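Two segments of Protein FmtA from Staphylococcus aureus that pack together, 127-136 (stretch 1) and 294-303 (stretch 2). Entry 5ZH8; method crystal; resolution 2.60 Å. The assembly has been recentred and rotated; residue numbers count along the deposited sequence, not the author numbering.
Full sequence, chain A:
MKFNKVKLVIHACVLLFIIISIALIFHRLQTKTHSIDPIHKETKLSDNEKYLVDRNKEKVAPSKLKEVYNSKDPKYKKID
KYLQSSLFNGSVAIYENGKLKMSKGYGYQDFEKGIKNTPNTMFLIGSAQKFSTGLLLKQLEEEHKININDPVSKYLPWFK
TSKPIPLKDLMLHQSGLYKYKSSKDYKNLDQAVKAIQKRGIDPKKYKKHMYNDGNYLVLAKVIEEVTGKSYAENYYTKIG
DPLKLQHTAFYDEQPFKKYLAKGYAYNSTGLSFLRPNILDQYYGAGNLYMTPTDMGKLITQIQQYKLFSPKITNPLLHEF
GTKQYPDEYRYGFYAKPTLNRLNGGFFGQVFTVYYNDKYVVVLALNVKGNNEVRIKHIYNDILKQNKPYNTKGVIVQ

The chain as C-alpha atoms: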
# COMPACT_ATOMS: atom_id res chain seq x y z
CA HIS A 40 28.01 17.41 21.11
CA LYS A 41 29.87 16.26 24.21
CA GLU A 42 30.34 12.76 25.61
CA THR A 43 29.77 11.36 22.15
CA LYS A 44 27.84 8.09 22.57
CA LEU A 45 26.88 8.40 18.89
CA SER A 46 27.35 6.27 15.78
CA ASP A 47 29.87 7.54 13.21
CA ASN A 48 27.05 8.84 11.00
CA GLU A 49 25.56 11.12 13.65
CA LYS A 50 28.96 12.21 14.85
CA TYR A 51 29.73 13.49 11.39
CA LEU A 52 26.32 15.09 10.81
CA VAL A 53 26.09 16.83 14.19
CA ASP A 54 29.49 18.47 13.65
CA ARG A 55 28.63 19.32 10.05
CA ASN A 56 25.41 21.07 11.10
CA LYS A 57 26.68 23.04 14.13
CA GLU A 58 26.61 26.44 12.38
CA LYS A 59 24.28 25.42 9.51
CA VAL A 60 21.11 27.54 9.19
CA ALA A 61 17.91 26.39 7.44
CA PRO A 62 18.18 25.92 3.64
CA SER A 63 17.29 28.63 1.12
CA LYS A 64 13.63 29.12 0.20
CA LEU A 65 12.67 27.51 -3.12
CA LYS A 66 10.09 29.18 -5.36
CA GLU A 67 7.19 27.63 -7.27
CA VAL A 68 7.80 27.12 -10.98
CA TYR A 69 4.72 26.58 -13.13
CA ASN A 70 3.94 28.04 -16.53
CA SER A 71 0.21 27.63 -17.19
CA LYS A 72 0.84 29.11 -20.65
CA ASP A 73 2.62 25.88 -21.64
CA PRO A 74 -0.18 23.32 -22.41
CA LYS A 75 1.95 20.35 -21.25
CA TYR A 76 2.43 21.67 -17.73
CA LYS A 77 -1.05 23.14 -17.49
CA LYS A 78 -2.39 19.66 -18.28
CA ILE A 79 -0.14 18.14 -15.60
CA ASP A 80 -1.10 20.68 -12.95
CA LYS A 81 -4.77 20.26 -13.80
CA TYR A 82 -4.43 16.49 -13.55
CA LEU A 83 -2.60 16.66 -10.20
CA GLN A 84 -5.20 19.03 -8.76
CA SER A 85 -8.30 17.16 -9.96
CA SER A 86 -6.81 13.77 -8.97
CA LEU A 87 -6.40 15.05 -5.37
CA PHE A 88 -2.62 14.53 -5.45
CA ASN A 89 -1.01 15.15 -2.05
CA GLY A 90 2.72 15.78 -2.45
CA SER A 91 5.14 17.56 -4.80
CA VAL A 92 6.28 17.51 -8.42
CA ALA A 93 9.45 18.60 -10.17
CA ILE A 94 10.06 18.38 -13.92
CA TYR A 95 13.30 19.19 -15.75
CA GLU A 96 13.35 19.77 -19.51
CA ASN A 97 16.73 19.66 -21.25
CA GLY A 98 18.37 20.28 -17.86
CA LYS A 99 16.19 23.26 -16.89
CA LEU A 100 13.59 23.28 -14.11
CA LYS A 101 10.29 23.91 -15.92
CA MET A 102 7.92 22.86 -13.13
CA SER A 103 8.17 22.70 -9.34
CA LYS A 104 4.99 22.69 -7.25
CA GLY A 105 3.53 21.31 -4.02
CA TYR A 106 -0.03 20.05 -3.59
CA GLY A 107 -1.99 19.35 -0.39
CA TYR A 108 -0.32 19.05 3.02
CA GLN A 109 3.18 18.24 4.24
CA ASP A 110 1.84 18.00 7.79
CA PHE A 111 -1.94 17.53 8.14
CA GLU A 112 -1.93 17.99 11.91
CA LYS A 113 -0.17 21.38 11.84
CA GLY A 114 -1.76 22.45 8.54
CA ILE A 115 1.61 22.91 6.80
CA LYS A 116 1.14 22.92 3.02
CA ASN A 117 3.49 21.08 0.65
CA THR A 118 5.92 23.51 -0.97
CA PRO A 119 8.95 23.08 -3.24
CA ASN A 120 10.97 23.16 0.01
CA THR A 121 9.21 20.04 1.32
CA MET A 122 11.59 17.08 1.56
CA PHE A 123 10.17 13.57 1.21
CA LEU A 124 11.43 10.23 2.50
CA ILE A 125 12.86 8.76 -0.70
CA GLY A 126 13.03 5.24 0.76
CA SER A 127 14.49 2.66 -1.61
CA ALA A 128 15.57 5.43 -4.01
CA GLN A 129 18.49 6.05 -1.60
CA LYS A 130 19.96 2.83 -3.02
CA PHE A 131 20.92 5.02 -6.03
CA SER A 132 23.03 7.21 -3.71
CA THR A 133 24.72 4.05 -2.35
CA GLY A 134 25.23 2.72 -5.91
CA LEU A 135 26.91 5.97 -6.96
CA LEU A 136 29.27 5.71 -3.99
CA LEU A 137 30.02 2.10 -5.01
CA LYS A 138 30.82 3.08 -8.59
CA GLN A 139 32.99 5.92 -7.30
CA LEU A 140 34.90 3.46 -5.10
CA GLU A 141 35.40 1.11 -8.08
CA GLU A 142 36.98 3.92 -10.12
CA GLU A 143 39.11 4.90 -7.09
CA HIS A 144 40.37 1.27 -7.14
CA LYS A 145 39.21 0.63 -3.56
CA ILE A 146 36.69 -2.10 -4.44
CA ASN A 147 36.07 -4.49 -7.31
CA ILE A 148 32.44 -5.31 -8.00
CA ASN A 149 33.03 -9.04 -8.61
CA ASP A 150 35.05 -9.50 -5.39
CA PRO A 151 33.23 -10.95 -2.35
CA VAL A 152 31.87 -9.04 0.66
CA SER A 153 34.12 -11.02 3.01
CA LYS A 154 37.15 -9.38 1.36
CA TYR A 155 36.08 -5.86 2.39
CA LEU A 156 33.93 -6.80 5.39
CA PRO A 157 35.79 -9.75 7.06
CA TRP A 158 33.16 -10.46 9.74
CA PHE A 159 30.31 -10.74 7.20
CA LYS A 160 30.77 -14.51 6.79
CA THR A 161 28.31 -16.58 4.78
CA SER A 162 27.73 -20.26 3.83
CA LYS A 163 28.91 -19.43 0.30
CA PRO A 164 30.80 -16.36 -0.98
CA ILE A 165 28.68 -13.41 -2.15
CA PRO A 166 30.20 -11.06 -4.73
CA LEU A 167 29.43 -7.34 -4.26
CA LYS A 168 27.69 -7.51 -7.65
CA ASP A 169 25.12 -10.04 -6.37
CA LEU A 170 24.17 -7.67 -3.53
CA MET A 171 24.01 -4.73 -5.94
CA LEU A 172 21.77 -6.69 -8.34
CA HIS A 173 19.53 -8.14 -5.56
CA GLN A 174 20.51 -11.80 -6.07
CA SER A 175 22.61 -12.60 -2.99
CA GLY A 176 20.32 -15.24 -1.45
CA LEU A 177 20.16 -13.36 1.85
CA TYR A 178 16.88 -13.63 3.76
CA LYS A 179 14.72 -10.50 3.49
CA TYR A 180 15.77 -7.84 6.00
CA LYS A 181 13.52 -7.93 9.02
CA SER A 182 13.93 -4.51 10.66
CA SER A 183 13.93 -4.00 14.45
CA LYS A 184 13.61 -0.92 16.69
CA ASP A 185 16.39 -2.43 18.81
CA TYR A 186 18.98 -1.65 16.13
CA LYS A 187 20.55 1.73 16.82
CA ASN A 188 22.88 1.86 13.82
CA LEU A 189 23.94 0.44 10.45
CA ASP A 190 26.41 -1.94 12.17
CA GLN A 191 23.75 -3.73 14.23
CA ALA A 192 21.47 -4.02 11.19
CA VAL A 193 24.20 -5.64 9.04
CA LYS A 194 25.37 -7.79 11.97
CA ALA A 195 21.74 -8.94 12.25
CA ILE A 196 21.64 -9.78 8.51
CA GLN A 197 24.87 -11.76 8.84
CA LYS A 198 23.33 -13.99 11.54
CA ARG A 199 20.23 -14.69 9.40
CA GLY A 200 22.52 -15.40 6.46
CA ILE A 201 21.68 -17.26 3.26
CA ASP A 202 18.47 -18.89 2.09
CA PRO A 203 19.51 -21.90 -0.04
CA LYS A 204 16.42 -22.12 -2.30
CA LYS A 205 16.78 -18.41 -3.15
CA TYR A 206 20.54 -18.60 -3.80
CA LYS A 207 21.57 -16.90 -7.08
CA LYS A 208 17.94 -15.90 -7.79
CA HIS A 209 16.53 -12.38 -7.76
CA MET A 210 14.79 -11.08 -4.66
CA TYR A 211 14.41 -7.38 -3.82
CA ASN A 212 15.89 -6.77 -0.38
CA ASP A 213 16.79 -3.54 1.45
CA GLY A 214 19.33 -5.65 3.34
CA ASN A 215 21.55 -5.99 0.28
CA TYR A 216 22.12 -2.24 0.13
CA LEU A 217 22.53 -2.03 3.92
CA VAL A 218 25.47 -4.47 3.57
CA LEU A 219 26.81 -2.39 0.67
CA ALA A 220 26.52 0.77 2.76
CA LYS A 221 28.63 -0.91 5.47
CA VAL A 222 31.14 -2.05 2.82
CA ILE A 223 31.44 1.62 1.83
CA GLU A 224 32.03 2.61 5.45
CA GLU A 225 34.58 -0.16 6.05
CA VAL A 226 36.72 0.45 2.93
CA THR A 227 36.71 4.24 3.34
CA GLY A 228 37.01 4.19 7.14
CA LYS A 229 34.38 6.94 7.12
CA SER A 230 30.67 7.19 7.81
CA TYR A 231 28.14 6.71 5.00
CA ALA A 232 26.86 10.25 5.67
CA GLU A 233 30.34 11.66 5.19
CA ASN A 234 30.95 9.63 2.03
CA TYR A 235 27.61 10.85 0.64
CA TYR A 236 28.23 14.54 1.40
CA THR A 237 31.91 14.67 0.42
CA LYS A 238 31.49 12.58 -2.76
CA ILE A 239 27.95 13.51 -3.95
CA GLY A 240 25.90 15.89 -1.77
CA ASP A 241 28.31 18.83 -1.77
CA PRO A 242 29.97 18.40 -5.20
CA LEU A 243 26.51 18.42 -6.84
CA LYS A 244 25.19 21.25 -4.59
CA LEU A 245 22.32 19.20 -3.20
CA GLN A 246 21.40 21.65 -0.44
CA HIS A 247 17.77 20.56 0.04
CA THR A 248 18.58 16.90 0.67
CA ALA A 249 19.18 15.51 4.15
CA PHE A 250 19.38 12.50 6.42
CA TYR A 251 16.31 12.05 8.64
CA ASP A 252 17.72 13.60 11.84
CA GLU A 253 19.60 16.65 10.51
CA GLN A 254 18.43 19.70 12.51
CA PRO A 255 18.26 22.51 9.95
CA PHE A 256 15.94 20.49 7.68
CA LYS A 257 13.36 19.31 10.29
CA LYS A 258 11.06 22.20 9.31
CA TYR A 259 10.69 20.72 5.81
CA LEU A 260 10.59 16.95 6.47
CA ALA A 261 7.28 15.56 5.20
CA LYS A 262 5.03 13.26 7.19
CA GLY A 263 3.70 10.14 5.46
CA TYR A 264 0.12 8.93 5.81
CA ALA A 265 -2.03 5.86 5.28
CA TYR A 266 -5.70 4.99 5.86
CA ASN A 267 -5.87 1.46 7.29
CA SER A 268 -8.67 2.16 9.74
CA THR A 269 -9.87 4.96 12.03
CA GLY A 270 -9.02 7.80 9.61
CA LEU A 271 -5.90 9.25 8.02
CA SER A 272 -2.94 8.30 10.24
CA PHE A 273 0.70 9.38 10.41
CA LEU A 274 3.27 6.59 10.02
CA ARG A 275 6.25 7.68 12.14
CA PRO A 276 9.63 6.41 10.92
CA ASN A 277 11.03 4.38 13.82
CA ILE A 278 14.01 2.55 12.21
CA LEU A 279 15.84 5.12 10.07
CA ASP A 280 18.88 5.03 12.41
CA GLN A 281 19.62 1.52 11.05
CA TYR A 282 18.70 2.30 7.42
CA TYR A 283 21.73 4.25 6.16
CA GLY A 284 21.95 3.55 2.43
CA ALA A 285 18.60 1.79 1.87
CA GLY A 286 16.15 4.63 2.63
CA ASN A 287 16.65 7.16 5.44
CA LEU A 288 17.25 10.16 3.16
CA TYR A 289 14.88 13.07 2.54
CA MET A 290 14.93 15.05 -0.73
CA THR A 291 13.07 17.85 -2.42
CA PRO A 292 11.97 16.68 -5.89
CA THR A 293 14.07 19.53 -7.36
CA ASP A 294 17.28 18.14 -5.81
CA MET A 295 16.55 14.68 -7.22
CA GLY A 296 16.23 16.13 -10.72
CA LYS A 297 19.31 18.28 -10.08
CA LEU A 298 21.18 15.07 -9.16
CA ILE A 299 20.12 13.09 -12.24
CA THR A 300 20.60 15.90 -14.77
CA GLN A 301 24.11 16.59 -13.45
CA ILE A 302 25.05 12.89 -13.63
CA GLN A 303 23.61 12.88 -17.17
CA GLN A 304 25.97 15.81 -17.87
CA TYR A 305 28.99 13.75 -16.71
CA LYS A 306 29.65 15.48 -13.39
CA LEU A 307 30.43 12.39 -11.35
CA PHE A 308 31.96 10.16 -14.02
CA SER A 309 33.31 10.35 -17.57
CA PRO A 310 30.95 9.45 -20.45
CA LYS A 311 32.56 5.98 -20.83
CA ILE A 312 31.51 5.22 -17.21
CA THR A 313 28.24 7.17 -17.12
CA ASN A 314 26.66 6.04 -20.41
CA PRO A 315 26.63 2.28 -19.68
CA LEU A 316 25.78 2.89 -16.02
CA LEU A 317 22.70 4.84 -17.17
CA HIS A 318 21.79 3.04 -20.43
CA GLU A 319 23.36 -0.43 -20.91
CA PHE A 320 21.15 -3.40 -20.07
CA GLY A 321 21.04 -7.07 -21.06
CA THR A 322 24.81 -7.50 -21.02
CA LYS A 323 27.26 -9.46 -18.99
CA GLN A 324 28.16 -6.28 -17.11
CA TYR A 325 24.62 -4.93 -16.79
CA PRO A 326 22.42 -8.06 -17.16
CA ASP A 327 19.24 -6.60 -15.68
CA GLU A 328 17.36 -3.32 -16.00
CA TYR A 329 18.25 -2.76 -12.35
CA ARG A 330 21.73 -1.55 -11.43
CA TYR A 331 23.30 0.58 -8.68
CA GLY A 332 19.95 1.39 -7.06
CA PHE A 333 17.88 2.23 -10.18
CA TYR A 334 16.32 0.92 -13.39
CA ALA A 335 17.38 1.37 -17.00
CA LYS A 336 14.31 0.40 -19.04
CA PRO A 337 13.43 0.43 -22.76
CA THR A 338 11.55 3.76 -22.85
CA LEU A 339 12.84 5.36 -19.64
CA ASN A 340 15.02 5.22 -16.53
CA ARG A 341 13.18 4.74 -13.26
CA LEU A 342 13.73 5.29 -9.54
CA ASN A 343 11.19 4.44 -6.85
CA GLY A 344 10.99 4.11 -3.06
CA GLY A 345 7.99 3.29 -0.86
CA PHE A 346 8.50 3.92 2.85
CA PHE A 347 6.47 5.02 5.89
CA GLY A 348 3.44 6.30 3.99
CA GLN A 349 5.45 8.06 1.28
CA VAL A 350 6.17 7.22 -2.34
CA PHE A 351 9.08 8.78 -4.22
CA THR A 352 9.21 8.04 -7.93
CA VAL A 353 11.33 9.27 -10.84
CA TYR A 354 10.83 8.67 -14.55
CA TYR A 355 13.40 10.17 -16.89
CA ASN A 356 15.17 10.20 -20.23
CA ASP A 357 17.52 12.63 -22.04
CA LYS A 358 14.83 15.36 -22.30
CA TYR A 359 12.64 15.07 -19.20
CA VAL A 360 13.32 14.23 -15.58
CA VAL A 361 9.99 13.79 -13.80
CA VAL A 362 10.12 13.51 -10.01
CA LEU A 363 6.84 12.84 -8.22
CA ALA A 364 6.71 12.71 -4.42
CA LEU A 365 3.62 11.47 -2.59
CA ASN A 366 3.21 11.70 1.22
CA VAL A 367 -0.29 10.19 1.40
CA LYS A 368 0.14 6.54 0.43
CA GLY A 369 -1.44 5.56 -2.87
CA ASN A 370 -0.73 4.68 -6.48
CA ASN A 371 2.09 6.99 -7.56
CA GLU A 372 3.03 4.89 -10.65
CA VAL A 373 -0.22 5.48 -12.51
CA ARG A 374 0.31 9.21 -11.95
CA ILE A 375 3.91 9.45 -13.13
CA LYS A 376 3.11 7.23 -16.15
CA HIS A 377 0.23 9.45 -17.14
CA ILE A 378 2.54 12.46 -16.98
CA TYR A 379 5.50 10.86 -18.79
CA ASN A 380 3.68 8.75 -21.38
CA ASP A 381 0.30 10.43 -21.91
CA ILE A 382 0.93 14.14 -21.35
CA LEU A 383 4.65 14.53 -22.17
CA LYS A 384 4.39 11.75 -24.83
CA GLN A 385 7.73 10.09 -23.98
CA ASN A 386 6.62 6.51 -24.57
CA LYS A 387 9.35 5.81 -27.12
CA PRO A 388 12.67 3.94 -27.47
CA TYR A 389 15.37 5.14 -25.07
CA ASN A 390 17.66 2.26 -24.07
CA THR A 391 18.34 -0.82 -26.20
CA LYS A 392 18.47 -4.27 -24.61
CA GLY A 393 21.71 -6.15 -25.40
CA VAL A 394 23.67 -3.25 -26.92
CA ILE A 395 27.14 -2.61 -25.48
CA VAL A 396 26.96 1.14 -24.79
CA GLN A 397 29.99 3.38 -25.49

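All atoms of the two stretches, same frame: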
# COMPACT_ATOMS: atom_id res chain seq x y z
N SER A 127 13.61 3.50 -0.80
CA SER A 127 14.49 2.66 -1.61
C SER A 127 15.25 3.39 -2.72
O SER A 127 16.20 2.85 -3.29
CB SER A 127 13.70 1.52 -2.23
OG SER A 127 14.57 0.53 -2.71
N ALA A 128 14.83 4.62 -3.05
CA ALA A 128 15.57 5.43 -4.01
C ALA A 128 16.93 5.87 -3.47
O ALA A 128 17.79 6.28 -4.26
CB ALA A 128 14.75 6.63 -4.44
N GLN A 129 17.15 5.80 -2.16
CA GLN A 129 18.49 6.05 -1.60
C GLN A 129 19.52 5.02 -2.06
O GLN A 129 20.71 5.30 -2.08
CB GLN A 129 18.49 6.10 -0.06
CG GLN A 129 19.77 6.70 0.50
CD GLN A 129 19.84 6.68 2.01
OE1 GLN A 129 19.18 5.88 2.66
NE2 GLN A 129 20.67 7.56 2.58
N LYS A 130 19.06 3.83 -2.44
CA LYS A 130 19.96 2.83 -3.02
C LYS A 130 20.78 3.38 -4.21
O LYS A 130 21.89 2.92 -4.46
CB LYS A 130 19.18 1.60 -3.45
CG LYS A 130 18.59 0.81 -2.30
CD LYS A 130 17.98 -0.50 -2.78
CE LYS A 130 17.45 -1.31 -1.62
NZ LYS A 130 16.37 -0.61 -0.87
N PHE A 131 20.22 4.34 -4.94
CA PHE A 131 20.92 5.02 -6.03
C PHE A 131 22.13 5.81 -5.50
O PHE A 131 23.20 5.76 -6.09
CB PHE A 131 19.95 5.95 -6.78
CG PHE A 131 20.58 6.73 -7.91
CD1 PHE A 131 21.39 6.11 -8.85
CD2 PHE A 131 20.34 8.10 -8.04
CE1 PHE A 131 21.96 6.84 -9.89
CE2 PHE A 131 20.90 8.83 -9.07
CZ PHE A 131 21.72 8.20 -9.99
N SER A 132 21.94 6.52 -4.40
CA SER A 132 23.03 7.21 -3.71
C SER A 132 24.16 6.23 -3.35
O SER A 132 25.33 6.49 -3.63
CB SER A 132 22.49 7.93 -2.46
OG SER A 132 23.52 8.22 -1.52
N THR A 133 23.78 5.10 -2.74
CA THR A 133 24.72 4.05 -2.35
C THR A 133 25.41 3.43 -3.58
O THR A 133 26.61 3.14 -3.55
CB THR A 133 24.00 2.95 -1.54
OG1 THR A 133 23.41 3.51 -0.36
CG2 THR A 133 24.97 1.83 -1.13
N GLY A 134 24.66 3.23 -4.66
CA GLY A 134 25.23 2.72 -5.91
C GLY A 134 26.25 3.67 -6.51
O GLY A 134 27.28 3.23 -7.01
N LEU A 135 25.97 4.97 -6.46
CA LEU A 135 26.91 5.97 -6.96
C LEU A 135 28.22 5.95 -6.18
O LEU A 135 29.29 6.06 -6.77
CB LEU A 135 26.29 7.37 -6.91
CG LEU A 135 25.23 7.64 -7.98
CD1 LEU A 135 24.38 8.85 -7.61
CD2 LEU A 135 25.88 7.85 -9.35
N LEU A 136 28.11 5.81 -4.86
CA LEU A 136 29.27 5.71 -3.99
C LEU A 136 30.08 4.46 -4.31
O LEU A 136 31.31 4.50 -4.31
CB LEU A 136 28.84 5.70 -2.52
CG LEU A 136 28.28 7.01 -1.95
CD1 LEU A 136 27.69 6.78 -0.57
CD2 LEU A 136 29.34 8.10 -1.92
N ASP A 294 15.94 18.69 -6.04
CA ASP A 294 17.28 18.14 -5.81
C ASP A 294 17.50 16.81 -6.51
O ASP A 294 18.59 16.54 -7.02
CB ASP A 294 17.57 17.98 -4.32
CG ASP A 294 18.37 19.14 -3.73
OD1 ASP A 294 18.28 20.27 -4.25
OD2 ASP A 294 19.10 18.90 -2.74
N MET A 295 16.46 15.97 -6.54
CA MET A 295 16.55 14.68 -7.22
C MET A 295 16.76 14.86 -8.72
O MET A 295 17.55 14.15 -9.33
CB MET A 295 15.30 13.84 -6.96
CG MET A 295 15.30 12.48 -7.67
SD MET A 295 16.77 11.44 -7.49
CE MET A 295 16.28 10.37 -6.15
N GLY A 296 16.03 15.80 -9.31
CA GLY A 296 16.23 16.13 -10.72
C GLY A 296 17.59 16.75 -10.94
O GLY A 296 18.28 16.43 -11.92
N LYS A 297 17.99 17.64 -10.04
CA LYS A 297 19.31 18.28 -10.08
C LYS A 297 20.42 17.23 -10.04
O LYS A 297 21.44 17.37 -10.71
CB LYS A 297 19.44 19.27 -8.91
CG LYS A 297 20.70 20.12 -8.94
CD LYS A 297 20.87 20.96 -7.68
CE LYS A 297 19.91 22.13 -7.63
NZ LYS A 297 20.25 23.08 -6.54
N LEU A 298 20.23 16.18 -9.25
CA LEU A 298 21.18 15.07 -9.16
C LEU A 298 21.29 14.30 -10.48
O LEU A 298 22.39 14.08 -10.98
CB LEU A 298 20.76 14.10 -8.05
CG LEU A 298 21.49 12.76 -7.97
CD1 LEU A 298 22.97 12.97 -7.73
CD2 LEU A 298 20.84 11.91 -6.89
N ILE A 299 20.16 13.90 -11.03
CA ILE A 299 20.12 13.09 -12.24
C ILE A 299 20.62 13.85 -13.47
O ILE A 299 21.37 13.31 -14.26
CB ILE A 299 18.70 12.54 -12.48
CG1 ILE A 299 18.39 11.47 -11.43
CG2 ILE A 299 18.56 11.95 -13.88
CD1 ILE A 299 16.91 11.27 -11.22
N THR A 300 20.19 15.10 -13.62
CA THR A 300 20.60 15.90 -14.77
C THR A 300 22.11 16.16 -14.76
O THR A 300 22.74 16.16 -15.82
CB THR A 300 19.89 17.26 -14.81
OG1 THR A 300 20.09 17.95 -13.57
CG2 THR A 300 18.42 17.09 -15.09
N GLN A 301 22.67 16.37 -13.58
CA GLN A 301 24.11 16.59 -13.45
C GLN A 301 24.93 15.32 -13.73
O GLN A 301 26.00 15.40 -14.33
CB GLN A 301 24.45 17.14 -12.08
CG GLN A 301 24.14 18.61 -11.94
CD GLN A 301 24.60 19.16 -10.61
OE1 GLN A 301 25.60 19.88 -10.54
NE2 GLN A 301 23.90 18.81 -9.55
N ILE A 302 24.42 14.17 -13.30
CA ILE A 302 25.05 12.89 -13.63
C ILE A 302 24.97 12.67 -15.15
O ILE A 302 25.95 12.27 -15.78
CB ILE A 302 24.42 11.71 -12.86
CG1 ILE A 302 24.75 11.82 -11.37
CG2 ILE A 302 24.92 10.38 -13.41
CD1 ILE A 302 23.84 11.02 -10.46
N GLN A 303 23.80 12.96 -15.72
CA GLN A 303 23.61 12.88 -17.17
C GLN A 303 24.60 13.77 -17.91
O GLN A 303 25.02 13.44 -19.02
CB GLN A 303 22.18 13.27 -17.55
CG GLN A 303 21.16 12.15 -17.40
CD GLN A 303 19.77 12.57 -17.80
OE1 GLN A 303 19.25 13.58 -17.32
NE2 GLN A 303 19.14 11.79 -18.68

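The two segments, whose touching residues are at least 163 positions apart in sequence, meet through side chains alone. The helix of stretch 1 and helix 294-303 run in broadly the same direction, inclined by 32°, and their axes come no closer than 12.7 Å. At that spacing the backbones cannot touch, and the gap is filled by long or bulky apolar groups. No hydrogen bond crosses between the stretches; the contact is van der Waals packing that buries 238 Å², counted over both sides.

The main bump is Phe131. Its CA-to-CB bond points toward the second stretch, and with chi1 at 178° (t) the ring extends into a hollow lined by Leu298, Ile299 and Ile302, which lie along one flank of their helix. The outer end of the ring does most of the work: Phe131 CZ lies 3.6 Å from Ile302 CD1, while Phe131 CE2 lies 3.8 Å from Leu298 CD2 and 4.3 Å from Ile299 CG1. All three partners approach the ring obliquely. A flat, rigid side chain suits this place because it spans the distance between the helices and still offers enough surface to meet three aliphatic neighbours; Phe131 also has the largest area covered by the other stretch, 62 Å².

One turn further on, Leu135 points the same way and continues the ridge. Leu135 CD1 reaches 3.6 Å from Ile302 CD1 and lies more loosely against Leu298 CD1, at 4.4 Å. Ile302 is thus the reciprocal bump. Its CA-to-CB bond is directed toward stretch 1, and its chi angles (m, t) carry CD1 into the notch between Phe131 and Leu135, where that single methyl touches both. Leu298, one turn earlier, likewise divides its contacts, with CD2 against Phe131 and CD1 against Leu135, so its forked end fits a place with two neighbours.

At the N-terminal end the packing thins. Ala128, in a 3-10 segment, points toward the other stretch but contributes only a methyl group. Met295 supplies the length: its CA-to-CB bond points sideways, yet the bent chain, with chi2 at 49° (p), brings Met295 CE to 4.4 Å from Ala128 CB. A small residue thus faces a long, flexible one.

The polar groups stay out of this seam. Lys130 NZ donates to Ser127 OG at 2.8 Å, and Thr300 OG1 turns back to Gly296 O at 2.9 Å, each within its own stretch. The apolar residues that meet across the gap are all buried, leaving a hydrocarbon interface between the helices.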